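Local coordinates for protein glutathione S-transferase (Sphingobium chungbukense, PDB 6M1T) that binds glutathione and, as a beta-class glutathione S-transferase, probably conjugates it to electrophilic compounds in detoxification, at residues 94-98 with 152-157; 101-106 with 157-162. Residue numbers count along the deposited sequence, not the author numbering.

Contact 1: 94-98 with 152-157; sequences LISRL and SVADIY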
# COMPACT_ATOMS: atom_id res chain seq x y z
N LEU A 94 -0.84 -9.18 -8.22
CA LEU A 94 -2.10 -8.58 -7.70
C LEU A 94 -1.78 -7.72 -6.47
O LEU A 94 -2.21 -6.56 -6.41
CB LEU A 94 -3.11 -9.65 -7.29
CG LEU A 94 -4.37 -9.05 -6.64
CD1 LEU A 94 -4.99 -8.09 -7.59
CD2 LEU A 94 -5.38 -10.09 -6.19
N ILE A 95 -1.09 -8.27 -5.49
CA ILE A 95 -0.74 -7.51 -4.26
C ILE A 95 0.06 -6.25 -4.64
O ILE A 95 -0.15 -5.14 -4.02
CB ILE A 95 -0.02 -8.45 -3.29
CG1 ILE A 95 -0.93 -9.59 -2.85
CG2 ILE A 95 0.53 -7.69 -2.08
CD1 ILE A 95 -0.21 -10.67 -2.07
N SER A 96 0.95 -6.38 -5.62
CA SER A 96 1.75 -5.27 -6.20
C SER A 96 0.81 -4.19 -6.71
O SER A 96 0.95 -2.99 -6.32
CB SER A 96 2.68 -5.77 -7.31
OG SER A 96 3.45 -4.72 -7.85
N ARG A 97 -0.16 -4.59 -7.53
CA ARG A 97 -1.10 -3.59 -8.09
C ARG A 97 -1.90 -2.96 -6.93
O ARG A 97 -2.14 -1.75 -7.00
CB ARG A 97 -1.95 -4.20 -9.21
CG ARG A 97 -1.24 -4.40 -10.56
CD ARG A 97 -0.39 -3.25 -11.09
NE ARG A 97 0.93 -3.23 -10.45
CZ ARG A 97 1.78 -2.20 -10.37
NH1 ARG A 97 2.91 -2.37 -9.71
NH2 ARG A 97 1.55 -1.02 -10.93
N LEU A 98 -2.35 -3.74 -5.94
CA LEU A 98 -3.15 -3.14 -4.83
C LEU A 98 -2.28 -2.16 -4.04
O LEU A 98 -2.83 -1.09 -3.64
CB LEU A 98 -3.74 -4.24 -3.94
CG LEU A 98 -4.70 -5.22 -4.64
CD1 LEU A 98 -5.12 -6.29 -3.67
CD2 LEU A 98 -5.91 -4.48 -5.24
N SER A 152 -10.63 -8.70 -11.50
CA SER A 152 -10.03 -8.86 -10.15
C SER A 152 -10.36 -7.67 -9.24
O SER A 152 -10.75 -6.60 -9.71
CB SER A 152 -8.56 -9.05 -10.25
OG SER A 152 -7.91 -7.80 -10.35
N VAL A 153 -10.10 -7.85 -7.95
CA VAL A 153 -10.24 -6.73 -6.98
C VAL A 153 -9.34 -5.56 -7.39
O VAL A 153 -9.67 -4.42 -7.04
CB VAL A 153 -9.98 -7.19 -5.54
CG1 VAL A 153 -11.16 -8.02 -5.07
CG2 VAL A 153 -8.66 -7.95 -5.38
N ALA A 154 -8.28 -5.78 -8.16
CA ALA A 154 -7.40 -4.68 -8.60
C ALA A 154 -8.16 -3.83 -9.61
O ALA A 154 -8.01 -2.61 -9.57
CB ALA A 154 -6.09 -5.19 -9.15
N ASP A 155 -8.93 -4.45 -10.51
CA ASP A 155 -9.78 -3.67 -11.47
C ASP A 155 -10.84 -2.90 -10.64
O ASP A 155 -11.16 -1.77 -10.95
CB ASP A 155 -10.49 -4.58 -12.48
CG ASP A 155 -9.55 -5.38 -13.38
OD1 ASP A 155 -8.81 -4.77 -14.13
OD2 ASP A 155 -9.53 -6.60 -13.26
N ILE A 156 -11.44 -3.56 -9.66
CA ILE A 156 -12.50 -2.89 -8.85
C ILE A 156 -11.89 -1.63 -8.20
O ILE A 156 -12.46 -0.57 -8.23
CB ILE A 156 -13.09 -3.84 -7.81
CG1 ILE A 156 -13.86 -5.01 -8.46
CG2 ILE A 156 -13.99 -2.98 -6.91
CD1 ILE A 156 -14.30 -6.07 -7.44
N TYR A 157 -10.73 -1.78 -7.59
CA TYR A 157 -10.06 -0.69 -6.85
C TYR A 157 -9.67 0.46 -7.79
O TYR A 157 -10.00 1.62 -7.52
CB TYR A 157 -8.86 -1.31 -6.17
CG TYR A 157 -8.23 -0.53 -5.05
CD1 TYR A 157 -8.90 0.44 -4.32
CD2 TYR A 157 -6.95 -0.90 -4.65
CE1 TYR A 157 -8.27 1.10 -3.26
CE2 TYR A 157 -6.33 -0.28 -3.58
CZ TYR A 157 -6.99 0.70 -2.88
OH TYR A 157 -6.31 1.32 -1.86

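Contact 2: 101-106 with 157-162; sequences LGSEFH and YLFVML. With GSH (glutathione), chain C; GSH (glutathione), chain G.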
# COMPACT_ATOMS: atom_id res chain seq x y z
N LEU A 101 -1.92 1.09 -6.05
CA LEU A 101 -3.15 1.90 -6.03
C LEU A 101 -3.31 2.63 -4.67
O LEU A 101 -3.62 3.80 -4.70
CB LEU A 101 -4.33 0.97 -6.31
CG LEU A 101 -4.38 0.44 -7.75
CD1 LEU A 101 -5.51 -0.56 -7.91
CD2 LEU A 101 -4.52 1.57 -8.71
N GLY A 102 -3.08 1.93 -3.57
CA GLY A 102 -3.24 2.48 -2.20
C GLY A 102 -2.14 3.46 -1.81
O GLY A 102 -2.45 4.48 -1.18
N SER A 103 -0.91 3.19 -2.21
CA SER A 103 0.31 3.90 -1.75
C SER A 103 0.68 5.01 -2.74
O SER A 103 1.22 6.01 -2.31
CB SER A 103 1.41 2.85 -1.48
OG SER A 103 0.81 2.35 -0.28
N GLU A 104 0.39 4.89 -4.04
CA GLU A 104 0.85 5.93 -5.01
C GLU A 104 -0.36 6.68 -5.60
O GLU A 104 -0.40 7.89 -5.47
CB GLU A 104 1.65 5.28 -6.14
CG GLU A 104 2.86 4.49 -5.63
CD GLU A 104 3.95 5.35 -4.99
OE1 GLU A 104 4.87 4.78 -4.40
OE2 GLU A 104 3.85 6.57 -5.05
N PHE A 105 -1.30 5.99 -6.24
CA PHE A 105 -2.42 6.63 -6.99
C PHE A 105 -3.37 7.36 -6.02
O PHE A 105 -3.55 8.56 -6.14
CB PHE A 105 -3.15 5.58 -7.83
CG PHE A 105 -4.03 6.19 -8.89
CD1 PHE A 105 -3.61 7.31 -9.59
CD2 PHE A 105 -5.30 5.68 -9.16
CE1 PHE A 105 -4.40 7.87 -10.58
CE2 PHE A 105 -6.10 6.26 -10.14
CZ PHE A 105 -5.65 7.34 -10.84
N HIS A 106 -3.85 6.67 -5.00
CA HIS A 106 -4.78 7.24 -3.98
C HIS A 106 -4.14 8.51 -3.44
O HIS A 106 -4.86 9.52 -3.33
CB HIS A 106 -5.11 6.20 -2.87
CG HIS A 106 -6.14 6.63 -1.85
ND1 HIS A 106 -6.20 7.88 -1.31
CD2 HIS A 106 -7.12 5.93 -1.24
CE1 HIS A 106 -7.20 7.96 -0.44
NE2 HIS A 106 -7.78 6.78 -0.39
N TYR A 157 -10.73 -1.78 -7.59
CA TYR A 157 -10.06 -0.69 -6.85
C TYR A 157 -9.67 0.46 -7.79
O TYR A 157 -10.00 1.62 -7.52
CB TYR A 157 -8.86 -1.31 -6.17
CG TYR A 157 -8.23 -0.53 -5.05
CD1 TYR A 157 -8.90 0.44 -4.32
CD2 TYR A 157 -6.95 -0.90 -4.65
CE1 TYR A 157 -8.27 1.10 -3.26
CE2 TYR A 157 -6.33 -0.28 -3.58
CZ TYR A 157 -6.99 0.70 -2.88
OH TYR A 157 -6.31 1.32 -1.86
N LEU A 158 -9.08 0.13 -8.96
CA LEU A 158 -8.68 1.14 -9.96
C LEU A 158 -9.94 1.85 -10.44
O LEU A 158 -9.93 3.09 -10.47
CB LEU A 158 -7.92 0.52 -11.13
CG LEU A 158 -7.55 1.46 -12.27
CD1 LEU A 158 -6.75 2.67 -11.76
CD2 LEU A 158 -6.80 0.69 -13.36
N PHE A 159 -10.97 1.07 -10.80
CA PHE A 159 -12.25 1.63 -11.31
C PHE A 159 -12.78 2.70 -10.36
O PHE A 159 -13.12 3.79 -10.78
CB PHE A 159 -13.30 0.53 -11.43
CG PHE A 159 -14.66 1.03 -11.77
CD1 PHE A 159 -14.97 1.33 -13.09
CD2 PHE A 159 -15.67 1.07 -10.81
CE1 PHE A 159 -16.25 1.71 -13.45
CE2 PHE A 159 -16.95 1.46 -11.18
CZ PHE A 159 -17.23 1.81 -12.49
N VAL A 160 -12.76 2.42 -9.05
CA VAL A 160 -13.29 3.38 -8.04
C VAL A 160 -12.50 4.69 -8.11
O VAL A 160 -13.12 5.76 -8.20
CB VAL A 160 -13.36 2.79 -6.63
CG1 VAL A 160 -13.63 3.87 -5.60
CG2 VAL A 160 -14.38 1.69 -6.57
N MET A 161 -11.18 4.65 -8.07
CA MET A 161 -10.32 5.85 -8.13
C MET A 161 -10.42 6.57 -9.49
O MET A 161 -10.26 7.76 -9.50
CB MET A 161 -8.87 5.44 -7.81
CG MET A 161 -8.76 4.82 -6.41
SD MET A 161 -6.99 4.64 -5.96
CE MET A 161 -6.98 3.02 -5.23
N LEU A 162 -10.73 5.88 -10.60
CA LEU A 162 -10.92 6.53 -11.93
C LEU A 162 -12.22 7.33 -11.94
O LEU A 162 -12.33 8.26 -12.74
CB LEU A 162 -10.88 5.47 -13.03
CG LEU A 162 -9.52 4.82 -13.25
CD1 LEU A 162 -9.60 3.82 -14.40
CD2 LEU A 162 -8.44 5.82 -13.52
N1 GSH C . -4.68 3.32 3.39
CA1 GSH C . -6.13 3.25 3.61
C1 GSH C . -6.74 2.10 2.80
O11 GSH C . -6.10 1.76 1.79
O12 GSH C . -7.83 1.60 3.22
CB1 GSH C . -6.73 4.60 3.20
CG1 GSH C . -8.15 4.83 3.66
CD1 GSH C . -8.56 6.27 3.39
OE1 GSH C . -7.74 7.18 3.23
N2 GSH C . -9.87 6.50 3.38
CA2 GSH C . -10.50 7.79 3.22
C2 GSH C . -11.01 8.34 4.54
O2 GSH C . -11.67 7.62 5.29
CB2 GSH C . -11.64 7.73 2.20
SG2 GSH C . -11.07 7.54 0.48
N3 GSH C . -10.63 9.57 4.84
CA3 GSH C . -11.06 10.24 6.04
C3 GSH C . -9.89 10.78 6.87
O31 GSH C . -8.74 10.41 6.56
O32 GSH C . -10.17 11.53 7.83
N1 GSH G . 5.04 2.35 -2.88
CA1 GSH G . 6.45 2.01 -3.21
C1 GSH G . 6.86 0.72 -2.44
O11 GSH G . 7.72 -0.04 -2.99
O12 GSH G . 6.30 0.48 -1.35
CB1 GSH G . 7.29 3.26 -2.91
CG1 GSH G . 8.78 3.06 -3.10
CD1 GSH G . 9.50 4.39 -2.93
OE1 GSH G . 8.88 5.44 -2.78
N2 GSH G . 10.82 4.32 -3.00
CA2 GSH G . 11.71 5.46 -2.92
C2 GSH G . 12.25 5.86 -4.28
O2 GSH G . 12.68 5.04 -5.08
CB2 GSH G . 12.83 5.16 -1.92
SG2 GSH G . 12.23 5.04 -0.23
N3 GSH G . 12.23 7.15 -4.55
CA3 GSH G . 12.77 7.69 -5.77
C3 GSH G . 11.70 8.39 -6.61
O31 GSH G . 12.07 8.91 -7.67
O32 GSH G . 10.53 8.40 -6.14

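Contact 1: 94-98 with 152-157
Two nearly parallel helical segments pack here through small and branched apolar side chains and one tyrosine ring. The axes of 94-98 and 153-157 come within 9.6 Å at an angle of 13°. Ala154 allows this close approach. Ala154 CA lies 5.9 Å from the CA of Leu98, and its short side chain points toward the other helix. Leu94 and Leu98 close around it with different rotamers. In both, the CA-to-CB bond points sideways, and chi1 and chi2 bring the methyl ends across. Leu94 is t,p: its CD1 lies 3.5 Å from Ala154 CB and its CD2 4.0 Å from Val153 CG2. Leu98 is m,t: its CD2 lies 3.7 Å from Ala154 CA and 3.8 Å from Tyr157 CD2. The t rotamer of Tyr157 carries its ring to the C-terminal end of 94-98, where Leu98 O lies at the ring edge, 3.6 Å from Tyr157 CE2. Arg97 starts toward the partner, but its chain folds back, and Arg97 NH1 donates to Ser96 OG at 3.0 Å. No hydrogen bond joins the segments. The polar groups of 152-157 instead begin its helix. Ser152 and Asp155 form a capping box: Ser152 OG (chi1 p) accepts from Ala154 N at 3.0 Å, and Asp155 OD2 accepts from Ser152 N at 3.0 Å. This N-capping box is a familiar feature of the GST C-terminal helical domain. Leu71 of helix 66-75 packs on Leu94 and Leu98, while Ile156 and Tyr157 rest on helix 12-21. Ser96 bonds Thr64 O of the second subunit, so helix 89-108 stands between helix 153-162 and the dimer partner.

Contact 2: 101-106 with 157-162
A wider pi-type turn at 101-105 marks helix 89-108 at this contact: His106 N bonds to Leu101 O at 2.9 Å, five residues back. Met161 packs beside this turn as a knob in a hole formed by Leu101, Gly102, Phe105 and His106. Met161 CE lies 3.5 Å from Leu101 O. Met161 SD makes an oblique Met-aromatic contact, 4.9 Å from the Phe105 ring centroid. Tyr157 OH reaches Gly102 CA at 3.3 Å, close to the helix backbone. Segments 101-106 and 157-162 cross at -23°, within the all-helical C-terminal domain of the GST fold, and their pairing lines part of the glutathione site. His106 NE2 lies 3.5 Å from SG2 of the chain C glutathione. Cys10 touches His106 from the thioredoxin-like domain. On the side facing helix 119-139, Phe105 CE2 meets Leu158 CD1 at 4.0 Å and Leu162 CD2 at 4.1 Å. Glu104 points to the dimer interface, where its OE1 accepts from N1 of the glutathione held mainly by the second subunit (chain G) at 2.9 Å.

How the contacts relate
Contacts 1 and 2 are successive parts of one interface between helix 89-108 and helix 153-162. Both are buried, with centres about 9 Å apart. Tyr157 belongs to both, and Ala154 O touches Leu101 CD1 at 3.6 Å where they meet. Contact 1 is at the start of helix 153-162. It is the closer pairing, is mainly aliphatic, with the Tyr157 ring at one end, and includes a helix cap. Contact 2 is nearer the centre of the chain. Its axes are wider apart, and larger aromatic and sulfur-bearing side chains fill the gap. Both also reach the second subunit, but contact 2 has the larger share of the glutathione pocket.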